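Local structure of N-acetyltransferase domain-containing protein (Deinococcus radiodurans, 3S6F) at residues A[14-17]-A[18-21]. The protein binds coenzyme A and is a putative N-acetyltransferase of the GNAT family, probably moving an acetyl group onto an as yet unidentified acceptor. Numbering follows the deposited sequence.
Sequences TTLE and GVTP
L16 and V19 stand at the two ends of a type II beta turn, a local contact at the protein surface in the loop between strand 11-13 and helix 37-46. The bond that closes it runs from V19 N to L16 O at 3.0 Å, with an N-H...O angle of 156°. G18 takes the third position of the turn with a positive phi of 80°, a conformation glycine adopts easily. On the side facing the body of the protein the two apolar side chains meet through single methyls, L16 CD2 lying 4.1 Å from V19 CG1. V19 turns CG1 anti to its own N (chi1 179°), which sends that methyl to leucine while CG2 lies 3.9 Å from L16 O. Just upstream, T15 OG1 accepts from E17 N at 3.0 Å, an ST turn that overlaps the beta turn at L16 and E17. Q13 NE2 bonds to both T15 O and E17 O, and R54 NH2 to G18 O, tying the turn to two strands of the sheet. The chemistry is therefore two-sided: polar groups of backbone and threonine fix the shape of the reversal, while L16 packs against both helix 37-46, at W41, and strand 49-54, at F50, and the buried V19 against the strand at L52.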
ATOM      1  N   THR A  14      12.362 -15.312  -1.713  1.00  9.17           N
ATOM      2  CA  THR A  14      11.381 -14.361  -2.192  1.00  9.53           C
ATOM      3  C   THR A  14      10.359 -15.002  -3.124  1.00  9.60           C
ATOM      4  O   THR A  14       9.658 -14.312  -3.865  1.00 10.34           O
ATOM      5  CB  THR A  14      12.090 -13.184  -2.888  1.00 10.41           C
ATOM      6  OG1 THR A  14      12.826 -13.699  -4.003  1.00 12.54           O
ATOM      7  CG2 THR A  14      13.027 -12.455  -1.944  1.00 11.89           C
ATOM      8  N   THR A  15      10.260 -16.333  -3.073  1.00  9.99           N
ATOM      9  CA  THR A  15       9.258 -17.089  -3.794  1.00 10.57           C
ATOM     10  C   THR A  15       8.603 -18.068  -2.822  1.00  9.69           C
ATOM     11  O   THR A  15       9.097 -18.293  -1.720  1.00 10.04           O
ATOM     12  CB  THR A  15       9.827 -17.906  -4.949  1.00 12.13           C
ATOM     13  OG1 THR A  15      10.398 -19.103  -4.436  1.00 14.17           O
ATOM     14  CG2 THR A  15      10.777 -17.095  -5.823  1.00 14.28           C
ATOM     15  N   LEU A  16       7.509 -18.676  -3.256  1.00  9.95           N
ATOM     16  CA  LEU A  16       6.848 -19.735  -2.529  1.00 10.52           C
ATOM     17  C   LEU A  16       7.331 -21.124  -2.947  1.00 10.18           C
ATOM     18  O   LEU A  16       6.772 -22.122  -2.535  1.00 11.16           O
ATOM     19  CB  LEU A  16       5.329 -19.614  -2.670  1.00 10.03           C
ATOM     20  CG  LEU A  16       4.708 -18.435  -1.923  1.00 10.07           C
ATOM     21  CD1 LEU A  16       3.316 -18.135  -2.471  1.00 11.22           C
ATOM     22  CD2 LEU A  16       4.661 -18.750  -0.421  1.00 13.25           C
ATOM     23  N   GLU A  17       8.379 -21.225  -3.782  1.00 11.27           N
ATOM     24  CA  GLU A  17       8.887 -22.547  -4.173  1.00 11.23           C
ATOM     25  C   GLU A  17       9.386 -23.267  -2.932  1.00 11.33           C
ATOM     26  O   GLU A  17      10.195 -22.748  -2.190  1.00 13.29           O
ATOM     27  CB  GLU A  17       9.981 -22.420  -5.238  1.00 12.37           C
ATOM     28  CG  GLU A  17       9.457 -21.847  -6.536  1.00 12.58           C
ATOM     29  CD  GLU A  17      10.468 -21.932  -7.666  1.00 14.43           C
ATOM     30  OE1 GLU A  17      11.659 -21.693  -7.388  1.00 21.39           O
ATOM     31  OE2 GLU A  17      10.137 -22.276  -8.825  1.00 14.18           O
ATOM     32  N   GLY A  18       8.879 -24.469  -2.708  1.00 11.17           N
ATOM     33  CA  GLY A  18       9.302 -25.237  -1.554  1.00 11.96           C
ATOM     34  C   GLY A  18       8.647 -24.847  -0.248  1.00 12.17           C
ATOM     35  O   GLY A  18       9.046 -25.345   0.811  1.00 14.72           O
ATOM     36  N   VAL A  19       7.638 -23.974  -0.287  1.00 11.04           N
ATOM     37  CA  VAL A  19       6.922 -23.542   0.918  1.00 11.00           C
ATOM     38  C   VAL A  19       5.489 -24.028   0.854  1.00 11.52           C
ATOM     39  O   VAL A  19       4.756 -23.713  -0.096  1.00 12.40           O
ATOM     40  CB  VAL A  19       6.903 -22.013   1.012  1.00 11.36           C
ATOM     41  CG1 VAL A  19       6.121 -21.531   2.264  1.00 12.36           C
ATOM     42  CG2 VAL A  19       8.313 -21.445   1.005  1.00 12.96           C
ATOM     43  N   THR A  20       5.088 -24.795   1.861  1.00 12.75           N
ATOM     44  CA  THR A  20       3.725 -25.245   1.962  1.00 14.08           C
ATOM     45  C   THR A  20       2.973 -24.447   3.022  1.00 13.02           C
ATOM     46  O   THR A  20       3.585 -23.845   3.892  1.00 12.77           O
ATOM     47  CB  THR A  20       3.703 -26.733   2.377  1.00 14.65           C
ATOM     48  OG1 THR A  20       4.262 -26.830   3.697  1.00 16.40           O
ATOM     49  CG2 THR A  20       4.485 -27.606   1.374  1.00 18.12           C
ATOM     50  N   PRO A  21       1.635 -24.526   3.021  1.00 13.51           N
ATOM     51  CA  PRO A  21       0.884 -23.924   4.136  1.00 13.52           C
ATOM     52  C   PRO A  21       1.285 -24.502   5.491  1.00 13.95           C
ATOM     53  O   PRO A  21       1.319 -23.785   6.491  1.00 15.27           O
ATOM     54  CB  PRO A  21      -0.577 -24.189   3.773  1.00 14.81           C
ATOM     55  CG  PRO A  21      -0.542 -24.226   2.296  1.00 15.87           C
ATOM     56  CD  PRO A  21       0.750 -24.906   1.910  1.00 14.45           C
TER